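Local coordinates for protein serine-threonine phosphatase 2C (Toxoplasma gondii, PDB 2I44) that probably removes phosphate from phosphoserine and phosphothreonine in proteins as a metal-dependent phosphatase of the PP2C family, and binds calcium ions in this crystal, at residues A[87-90]-A[91-95]; A[253-256]-A[257-260]; A[109-112]-A[113-116]; A[117-120]-A[121-124]. All coordinates share one frame; numbering follows the deposited sequence.

Interaction 1: A[87-90]-A[91-95]; sequences EVTE and MLRSD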
loop_
_atom_site.group_PDB
_atom_site.type_symbol
_atom_site.label_atom_id
_atom_site.label_comp_id
_atom_site.label_asym_id
_atom_site.label_seq_id
_atom_site.Cartn_x
_atom_site.Cartn_y
_atom_site.Cartn_z
ATOM N N GLU A 87 -17.395 8.861 13.084
ATOM C CA GLU A 87 -17.411 10.309 13.236
ATOM C C GLU A 87 -17.198 10.966 11.879
ATOM O O GLU A 87 -17.627 12.098 11.662
ATOM C CB GLU A 87 -16.329 10.776 14.218
ATOM C CG GLU A 87 -16.291 9.991 15.510
ATOM C CD GLU A 87 -15.670 10.764 16.663
ATOM O OE1 GLU A 87 -14.779 11.615 16.422
ATOM O OE2 GLU A 87 -16.076 10.510 17.817
ATOM N N VAL A 88 -16.532 10.268 10.962
ATOM C CA VAL A 88 -16.330 10.833 9.631
ATOM C C VAL A 88 -17.668 10.792 8.902
ATOM O O VAL A 88 -18.046 11.735 8.208
ATOM C CB VAL A 88 -15.290 10.038 8.808
ATOM C CG1 VAL A 88 -15.366 10.444 7.338
ATOM C CG2 VAL A 88 -13.902 10.309 9.336
ATOM N N THR A 89 -18.386 9.691 9.077
ATOM C CA THR A 89 -19.679 9.531 8.444
ATOM C C THR A 89 -20.691 10.520 9.030
ATOM O O THR A 89 -21.421 11.171 8.289
ATOM C CB THR A 89 -20.195 8.085 8.611
ATOM O OG1 THR A 89 -19.416 7.211 7.787
ATOM C CG2 THR A 89 -21.657 7.974 8.194
ATOM N N GLU A 90 -20.724 10.641 10.354
ATOM C CA GLU A 90 -21.661 11.552 11.002
ATOM C C GLU A 90 -21.476 13.000 10.560
ATOM O O GLU A 90 -22.458 13.719 10.332
ATOM C CB GLU A 90 -21.513 11.472 12.520
ATOM C CG GLU A 90 -21.767 10.092 13.098
ATOM C CD GLU A 90 -21.699 10.085 14.615
ATOM O OE1 GLU A 90 -22.564 10.741 15.244
ATOM O OE2 GLU A 90 -20.784 9.431 15.171
HETATM N N MSE A 91 -20.219 13.427 10.439
HETATM C CA MSE A 91 -19.914 14.798 10.040
HETATM C C MSE A 91 -20.268 15.064 8.584
HETATM O O MSE A 91 -20.716 16.158 8.239
HETATM C CB MSE A 91 -18.439 15.103 10.271
HETATM C CG MSE A 91 -18.094 16.574 10.087
HETATM SE SE MSE A 91 -16.235 16.924 10.442
HETATM C CE MSE A 91 -16.265 16.715 12.364
ATOM N N LEU A 92 -20.064 14.072 7.725
ATOM C CA LEU A 92 -20.399 14.236 6.315
ATOM C C LEU A 92 -21.918 14.325 6.157
ATOM O O LEU A 92 -22.417 14.922 5.206
ATOM C CB LEU A 92 -19.851 13.063 5.485
ATOM C CG LEU A 92 -18.333 13.027 5.257
ATOM C CD1 LEU A 92 -17.937 11.743 4.563
ATOM C CD2 LEU A 92 -17.916 14.238 4.432
ATOM N N ARG A 93 -22.645 13.730 7.100
ATOM C CA ARG A 93 -24.105 13.736 7.065
ATOM C C ARG A 93 -24.712 14.835 7.936
ATOM O O ARG A 93 -25.930 14.873 8.134
ATOM C CB ARG A 93 -24.638 12.375 7.522
ATOM C CG ARG A 93 -24.319 11.249 6.557
ATOM C CD ARG A 93 -24.763 9.891 7.073
ATOM N NE ARG A 93 -24.427 8.847 6.111
ATOM C CZ ARG A 93 -24.665 7.550 6.290
ATOM N NH1 ARG A 93 -25.248 7.122 7.405
ATOM N NH2 ARG A 93 -24.319 6.679 5.346
ATOM N N SER A 94 -23.869 15.732 8.443
ATOM C CA SER A 94 -24.330 16.808 9.322
ATOM C C SER A 94 -24.405 18.168 8.640
ATOM O O SER A 94 -24.049 18.314 7.476
ATOM C CB SER A 94 -23.391 16.942 10.512
ATOM O OG SER A 94 -22.202 17.598 10.106
ATOM N N ASP A 95 -24.865 19.161 9.399
ATOM C CA ASP A 95 -24.980 20.533 8.917
ATOM C C ASP A 95 -23.634 21.240 9.058
ATOM O O ASP A 95 -23.286 22.101 8.242
ATOM C CB ASP A 95 -26.042 21.296 9.714
ATOM C CG ASP A 95 -27.451 20.878 9.351
ATOM O OD1 ASP A 95 -27.775 20.904 8.145
ATOM O OD2 ASP A 95 -28.235 20.533 10.261
#

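Interaction 2: A[253-256]-A[257-260]; sequences RVTP and QHRV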
loop_
_atom_site.group_PDB
_atom_site.type_symbol
_atom_site.label_atom_id
_atom_site.label_comp_id
_atom_site.label_asym_id
_atom_site.label_seq_id
_atom_site.Cartn_x
_atom_site.Cartn_y
_atom_site.Cartn_z
ATOM N N ARG A 253 -4.750 17.437 0.220
ATOM C CA ARG A 253 -5.955 18.014 -0.368
ATOM C C ARG A 253 -5.894 17.775 -1.868
ATOM O O ARG A 253 -4.878 18.062 -2.500
ATOM C CB ARG A 253 -6.016 19.523 -0.152
ATOM C CG ARG A 253 -6.174 19.988 1.270
ATOM C CD ARG A 253 -6.088 21.514 1.316
ATOM N NE ARG A 253 -6.224 22.035 2.676
ATOM C CZ ARG A 253 -7.385 22.228 3.297
ATOM N NH1 ARG A 253 -8.530 21.951 2.681
ATOM N NH2 ARG A 253 -7.402 22.690 4.541
ATOM N N VAL A 254 -6.963 17.240 -2.443
ATOM C CA VAL A 254 -6.980 17.025 -3.877
ATOM C C VAL A 254 -7.324 18.378 -4.500
ATOM O O VAL A 254 -8.442 18.867 -4.352
ATOM C CB VAL A 254 -8.051 16.005 -4.284
ATOM C CG1 VAL A 254 -8.009 15.783 -5.788
ATOM C CG2 VAL A 254 -7.834 14.693 -3.535
ATOM N N THR A 255 -6.360 18.993 -5.177
ATOM C CA THR A 255 -6.598 20.288 -5.803
ATOM C C THR A 255 -6.927 20.118 -7.283
ATOM O O THR A 255 -6.771 19.032 -7.844
ATOM C CB THR A 255 -5.360 21.188 -5.698
ATOM O OG1 THR A 255 -4.359 20.726 -6.615
ATOM C CG2 THR A 255 -4.807 21.164 -4.276
ATOM N N PRO A 256 -7.387 21.194 -7.937
ATOM C CA PRO A 256 -7.724 21.121 -9.361
ATOM C C PRO A 256 -6.553 20.633 -10.216
ATOM O O PRO A 256 -6.755 20.045 -11.276
ATOM C CB PRO A 256 -8.118 22.558 -9.695
ATOM C CG PRO A 256 -8.747 23.024 -8.412
ATOM C CD PRO A 256 -7.772 22.500 -7.373
ATOM N N GLN A 257 -5.333 20.880 -9.745
ATOM C CA GLN A 257 -4.129 20.479 -10.469
ATOM C C GLN A 257 -3.750 19.013 -10.291
ATOM O O GLN A 257 -2.951 18.478 -11.067
ATOM C CB GLN A 257 -2.941 21.357 -10.058
ATOM C CG GLN A 257 -3.067 22.820 -10.461
ATOM C CD GLN A 257 -4.199 23.536 -9.745
ATOM O OE1 GLN A 257 -4.246 23.581 -8.513
ATOM N NE2 GLN A 257 -5.113 24.105 -10.516
ATOM N N HIS A 258 -4.297 18.361 -9.269
ATOM C CA HIS A 258 -3.991 16.949 -9.056
ATOM C C HIS A 258 -4.544 16.132 -10.221
ATOM O O HIS A 258 -5.752 16.116 -10.475
ATOM C CB HIS A 258 -4.557 16.490 -7.710
ATOM C CG HIS A 258 -3.722 16.920 -6.544
ATOM N ND1 HIS A 258 -2.873 16.060 -5.878
ATOM C CD2 HIS A 258 -3.531 18.138 -5.988
ATOM C CE1 HIS A 258 -2.192 16.730 -4.967
ATOM N NE2 HIS A 258 -2.572 17.994 -5.013
ATOM N N ARG A 259 -3.646 15.459 -10.933
ATOM C CA ARG A 259 -4.019 14.692 -12.114
ATOM C C ARG A 259 -4.086 13.182 -11.962
ATOM O O ARG A 259 -5.016 12.544 -12.457
ATOM C CB ARG A 259 -3.049 15.014 -13.252
ATOM C CG ARG A 259 -3.069 16.459 -13.702
ATOM C CD ARG A 259 -4.161 16.706 -14.731
ATOM N NE ARG A 259 -4.270 18.128 -15.052
ATOM C CZ ARG A 259 -4.821 19.041 -14.255
ATOM N NH1 ARG A 259 -5.327 18.685 -13.078
ATOM N NH2 ARG A 259 -4.856 20.316 -14.630
ATOM N N VAL A 260 -3.106 12.596 -11.290
ATOM C CA VAL A 260 -3.111 11.152 -11.169
ATOM C C VAL A 260 -2.367 10.616 -9.952
ATOM O O VAL A 260 -1.367 11.176 -9.512
ATOM C CB VAL A 260 -2.522 10.524 -12.454
ATOM C CG1 VAL A 260 -1.120 11.076 -12.700
ATOM C CG2 VAL A 260 -2.504 9.009 -12.350
#

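Interaction 3: A[109-112]-A[113-116]; sequences LDQA and VDDM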
loop_
_atom_site.group_PDB
_atom_site.type_symbol
_atom_site.label_atom_id
_atom_site.label_comp_id
_atom_site.label_asym_id
_atom_site.label_seq_id
_atom_site.Cartn_x
_atom_site.Cartn_y
_atom_site.Cartn_z
ATOM N N LEU A 109 -9.708 11.481 9.470
ATOM C CA LEU A 109 -9.285 10.517 8.460
ATOM C C LEU A 109 -7.969 9.867 8.874
ATOM O O LEU A 109 -7.782 8.668 8.703
ATOM C CB LEU A 109 -9.116 11.198 7.098
ATOM C CG LEU A 109 -10.380 11.718 6.412
ATOM C CD1 LEU A 109 -10.007 12.428 5.106
ATOM C CD2 LEU A 109 -11.319 10.554 6.139
ATOM N N ASP A 110 -7.057 10.669 9.412
ATOM C CA ASP A 110 -5.763 10.174 9.860
ATOM C C ASP A 110 -5.995 9.087 10.902
ATOM O O ASP A 110 -5.512 7.956 10.770
ATOM C CB ASP A 110 -4.940 11.328 10.463
ATOM C CG ASP A 110 -3.642 10.859 11.118
ATOM O OD1 ASP A 110 -3.706 10.108 12.114
ATOM O OD2 ASP A 110 -2.552 11.250 10.646
ATOM N N GLN A 111 -6.752 9.437 11.934
ATOM C CA GLN A 111 -7.054 8.509 13.015
ATOM C C GLN A 111 -7.752 7.234 12.540
ATOM O O GLN A 111 -7.464 6.141 13.030
ATOM C CB GLN A 111 -7.923 9.207 14.069
ATOM C CG GLN A 111 -8.253 8.344 15.268
ATOM C CD GLN A 111 -7.017 7.950 16.052
ATOM O OE1 GLN A 111 -6.251 8.810 16.498
ATOM N NE2 GLN A 111 -6.814 6.649 16.226
ATOM N N ALA A 112 -8.673 7.367 11.593
ATOM C CA ALA A 112 -9.391 6.200 11.084
ATOM C C ALA A 112 -8.449 5.246 10.347
ATOM O O ALA A 112 -8.551 4.027 10.482
ATOM C CB ALA A 112 -10.524 6.640 10.153
ATOM N N VAL A 113 -7.545 5.802 9.550
ATOM C CA VAL A 113 -6.601 4.978 8.802
ATOM C C VAL A 113 -5.685 4.282 9.798
ATOM O O VAL A 113 -5.348 3.114 9.637
ATOM C CB VAL A 113 -5.778 5.837 7.814
ATOM C CG1 VAL A 113 -4.662 5.011 7.179
ATOM C CG2 VAL A 113 -6.697 6.378 6.728
ATOM N N ASP A 114 -5.304 5.001 10.844
ATOM C CA ASP A 114 -4.441 4.427 11.860
ATOM C C ASP A 114 -5.145 3.239 12.513
ATOM O O ASP A 114 -4.545 2.176 12.704
ATOM C CB ASP A 114 -4.092 5.468 12.924
ATOM C CG ASP A 114 -2.885 5.063 13.744
ATOM O OD1 ASP A 114 -1.766 5.113 13.197
ATOM O OD2 ASP A 114 -3.051 4.680 14.922
ATOM N N ASP A 115 -6.418 3.427 12.857
ATOM C CA ASP A 115 -7.213 2.371 13.482
ATOM C C ASP A 115 -7.339 1.176 12.548
ATOM O O ASP A 115 -7.257 0.028 12.979
ATOM C CB ASP A 115 -8.613 2.883 13.820
ATOM C CG ASP A 115 -8.627 3.772 15.042
ATOM O OD1 ASP A 115 -7.546 3.994 15.623
ATOM O OD2 ASP A 115 -9.721 4.251 15.422
HETATM N N MSE A 116 -7.550 1.460 11.268
HETATM C CA MSE A 116 -7.684 0.407 10.269
HETATM C C MSE A 116 -6.455 -0.501 10.234
HETATM O O MSE A 116 -6.567 -1.728 10.302
HETATM C CB MSE A 116 -7.890 1.022 8.883
HETATM C CG MSE A 116 -7.900 0.004 7.749
HETATM SE SE MSE A 116 -7.972 0.822 5.971
HETATM C CE MSE A 116 -6.088 1.126 5.714
HETATM O O HOH W 1 -4.667 5.803 17.633
#

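Interaction 4: A[117-120]-A[121-124]; sequences YKNA and DNEL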
loop_
_atom_site.group_PDB
_atom_site.type_symbol
_atom_site.label_atom_id
_atom_site.label_comp_id
_atom_site.label_asym_id
_atom_site.label_seq_id
_atom_site.Cartn_x
_atom_site.Cartn_y
_atom_site.Cartn_z
ATOM N N TYR A 117 -5.282 0.112 10.132
ATOM C CA TYR A 117 -4.040 -0.643 10.076
ATOM C C TYR A 117 -3.842 -1.548 11.282
ATOM O O TYR A 117 -3.669 -2.755 11.135
ATOM C CB TYR A 117 -2.850 0.310 9.933
ATOM C CG TYR A 117 -2.505 0.597 8.488
ATOM C CD1 TYR A 117 -1.706 -0.284 7.753
ATOM C CD2 TYR A 117 -3.032 1.712 7.830
ATOM C CE1 TYR A 117 -1.443 -0.059 6.397
ATOM C CE2 TYR A 117 -2.778 1.941 6.476
ATOM C CZ TYR A 117 -1.982 1.052 5.767
ATOM O OH TYR A 117 -1.717 1.286 4.435
ATOM N N LYS A 118 -3.882 -0.967 12.472
ATOM C CA LYS A 118 -3.682 -1.738 13.689
ATOM C C LYS A 118 -4.738 -2.810 13.923
ATOM O O LYS A 118 -4.407 -3.916 14.339
ATOM C CB LYS A 118 -3.595 -0.794 14.888
ATOM C CG LYS A 118 -2.346 0.081 14.863
ATOM C CD LYS A 118 -2.426 1.214 15.862
ATOM C CE LYS A 118 -1.175 2.069 15.829
ATOM N NZ LYS A 118 -1.374 3.372 16.521
ATOM N N ASN A 119 -6.001 -2.498 13.643
ATOM C CA ASN A 119 -7.066 -3.478 13.848
ATOM C C ASN A 119 -7.030 -4.570 12.789
ATOM O O ASN A 119 -7.271 -5.747 13.083
ATOM C CB ASN A 119 -8.439 -2.795 13.863
ATOM C CG ASN A 119 -8.629 -1.914 15.082
ATOM O OD1 ASN A 119 -8.060 -2.180 16.141
ATOM N ND2 ASN A 119 -9.436 -0.869 14.943
ATOM N N ALA A 120 -6.722 -4.189 11.554
ATOM C CA ALA A 120 -6.643 -5.177 10.491
ATOM C C ALA A 120 -5.458 -6.095 10.750
ATOM O O ALA A 120 -5.511 -7.284 10.447
ATOM C CB ALA A 120 -6.497 -4.496 9.146
ATOM N N ASP A 121 -4.383 -5.558 11.317
ATOM C CA ASP A 121 -3.229 -6.410 11.571
ATOM C C ASP A 121 -3.468 -7.353 12.739
ATOM O O ASP A 121 -3.032 -8.500 12.708
ATOM C CB ASP A 121 -1.957 -5.599 11.825
ATOM C CG ASP A 121 -0.711 -6.473 11.796
ATOM O OD1 ASP A 121 -0.527 -7.203 10.794
ATOM O OD2 ASP A 121 0.076 -6.443 12.766
ATOM N N ASN A 122 -4.155 -6.876 13.773
ATOM C CA ASN A 122 -4.432 -7.736 14.921
ATOM C C ASN A 122 -5.249 -8.929 14.453
ATOM O O ASN A 122 -4.961 -10.067 14.810
ATOM C CB ASN A 122 -5.201 -6.980 16.015
ATOM C CG ASN A 122 -4.359 -5.921 16.689
ATOM O OD1 ASN A 122 -3.128 -5.998 16.692
ATOM N ND2 ASN A 122 -5.018 -4.929 17.280
ATOM N N GLU A 123 -6.256 -8.668 13.628
ATOM C CA GLU A 123 -7.109 -9.735 13.129
ATOM C C GLU A 123 -6.327 -10.689 12.227
ATOM O O GLU A 123 -6.494 -11.908 12.301
ATOM C CB GLU A 123 -8.292 -9.152 12.359
ATOM C CG GLU A 123 -9.410 -10.158 12.142
ATOM C CD GLU A 123 -10.480 -9.643 11.204
ATOM O OE1 GLU A 123 -10.660 -8.406 11.134
ATOM O OE2 GLU A 123 -11.144 -10.473 10.547
ATOM N N LEU A 124 -5.475 -10.131 11.375
ATOM C CA LEU A 124 -4.667 -10.954 10.481
ATOM C C LEU A 124 -3.717 -11.857 11.286
ATOM O O LEU A 124 -3.633 -13.063 11.040
ATOM C CB LEU A 124 -3.855 -10.069 9.526
ATOM C CG LEU A 124 -2.946 -10.808 8.538
ATOM C CD1 LEU A 124 -3.793 -11.670 7.612
ATOM C CD2 LEU A 124 -2.128 -9.807 7.729
HETATM O O HOH W 2 -7.586 -4.694 17.136
#

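Interaction 1: A[87-90]-A[91-95]
The C-terminal end of helix 83-92 is where this local contact lies: Val88 and Thr89 meet Leu92 and Arg93 one turn further on, just as the chain leaves the helix. The regular pattern still holds at Met91 N, bound to Glu87 O at 3.2 Å, and at Leu92 N, bound to Val88 O at 3.1 Å. Arg93 is the first residue to depart from helical backbone angles. Its amide keeps a bond to Thr89 O (3.1 Å) at an N-H...O angle of only 137°, and there is a weak second bond to Glu90 O, three residues back. Ser94 N then reaches Met91 O, again three residues back.

Two side-chain pairs run along the helix. CG1 of Val88 touches CD1 of Leu92 at 4.0 Å, the two side chains lying alongside each other and pointing the same way. Thr89 and Arg93 are likewise side by side. With OG1 of Thr89 beside the backbone N (chi1 -71°), CG2 falls anti to that nitrogen, and this methyl lies over one face of the Arg93 guanidinium, 3.6 Å from NE and displaced toward the rim of the group. OG1 makes a weak hydrogen bond back to Trp85 O. The arginine chain is extended from CG to NE, and its NH2 has a weak hydrogen bond to Pro48 O.

Val88 and the selenomethionine Met91 both rest on Leu108, Met91 also touching Lys104, so this end of the helix packs against helix 98-130, while Leu92 meets Arg50 and Lys147 in neighbouring loops.

Interaction 2: A[253-256]-A[257-260]
Arg259 NH1 donates to Pro256 O at 2.7 Å in a fairly straight bond (159°), arriving in the carbonyl plane on a lone pair, with the oxygen almost in the guanidinium plane. A bend at chi2 (-85°) folds the arginine back to this carbonyl, and the salt bridge from NE to Glu165 grips the same guanidinium from strand 159-166. The backbone closes the turn itself: His258 N binds Thr255 O at 2.9 Å.

Gln257, bent at chi2, brings its NE2 to 3.5 Å from CB of the Pro256 ring, so the amide lies against the proline. Across the turn, CG1 of Val254 meets CB of His258 at 4.0 Å, and CA of Val254 sits over one face of the imidazole, offset toward its rim. Phe320 touches both of these side chains from strand 313-320, and Met162 and Val164 add to the packing around His258.

Thr255 to His258 form a type I beta turn, with Pro256 in its second position. Directly after it, Arg259 and Val260 both face Gly163 in a classic beta bulge. The connection, from strand 248-253 to strand 258-264, thus joins the two antiparallel sheets of the PP2C beta-sandwich.

Interaction 3: A[109-112]-A[113-116]
Gln111 and Asp115, one helical turn apart, are joined by a bond from NE2 to OD1 of 2.8 Å. The carboxylate oxygen lies in the amide plane of Gln111, yet the amide nitrogen comes to it from above the carboxylate plane, the two flat groups being turned 57° against each other; the N-H...O angle is 136°. CG of Gln111 stands opposite the backbone N (chi1 -178°) and the chain then bends at chi2, which carries the amide forward along the helix axis. The same NE2 gives a hydrogen bond to a water at 2.7 Å, and that water reaches OD2 of Asp114 by a weak bond.

Beneath these side chains runs the ordinary i to i+4 bonding of helix 98-130, the long helix packed on one sheet of the PP2C sandwich, with Asp115 N on Gln111 O at 2.9 Å and Met116 N on Ala112 O at 2.9 Å.

Further out, Asp115 OD2 is bonded to Ser82 OG, so both carboxylate oxygens are engaged, and Asp114 OD2 has its salt bridge with Lys118. On the buried side Leu109 and Val113 contact strands 137-146 and 149-155, whereas Ala112 and the selenomethionine Met116 meet Leu79 of helix 66-80.

Interaction 4: A[117-120]-A[121-124]
Ala120 and Asp121 mark the closely packed side of this part of the helix, Asn119 and Asn122 its watery side. Along the backbone the two are served alike: Asp121 N binds Tyr117 O at 2.9 Å, Leu124 N binds Ala120 O at 3.0 Å, and the bond from Glu123 N to Asn119 O is the straightest of the four, at 164°.

On the packed side CB of Asp121 lies 3.4 Å from Tyr117 O. Its CG is opposite the backbone N (chi1 -168°), which leads the carboxylate away from the preceding turn toward Lys239, its salt-bridge partner, and Asn245; OD1 takes the amide of Gly234. This buried charge is therefore met by several donors, which would be expected to favour its ionised form. The hydroxyl of Tyr117 is bonded to Thr142 and Ser140.

The Asn119-Asn122 pair is looser. Their amides do not meet directly, OD1 and ND2 standing 4.3 Å apart; a water bridges them, donating to Asn119 OD1 at 2.7 Å and accepting from Asn122 ND2 at 2.6 Å. The Asn122 amide is itself held close to Lys118 O, CG at 3.1 Å, though ND2 makes no hydrogen bond to that oxygen.

This stretch belongs to the long helix packed on one sheet of the PP2C sandwich, the Leu124 side chain lying about 9 Å from Gly61 of the calcium site. Glu123 bonds Gln78 and touches Leu74 of helix 66-80, while Leu124 reaches Asn70 there. Phe233, on strand 233-234, lies against Ala120, Asp121 and Leu124, its ring nearly parallel to that of Tyr117.

How the interactions relate
Interactions 3 and 4 are consecutive stretches of helix 98-130, both partly buried. The buried side is apolar in interaction 3 but includes a satisfied carboxylate and a tyrosine hydroxyl in interaction 4. On the polar side, interaction 3 has a direct amide-carboxylate bond with a water beside it, interaction 4 a water bridge alone between two amides. Interaction 1 lies nearer the surface, at the end of helix 83-92, and touches interaction 3 through Val88 CG2 and Leu109 CD2, 4.1 Å apart. Interaction 2, also at the surface, differs in kind: a turn between sheets, secured by an arginine on a carbonyl. Its centre is 31 Å from that of interaction 4, across the chain's centre.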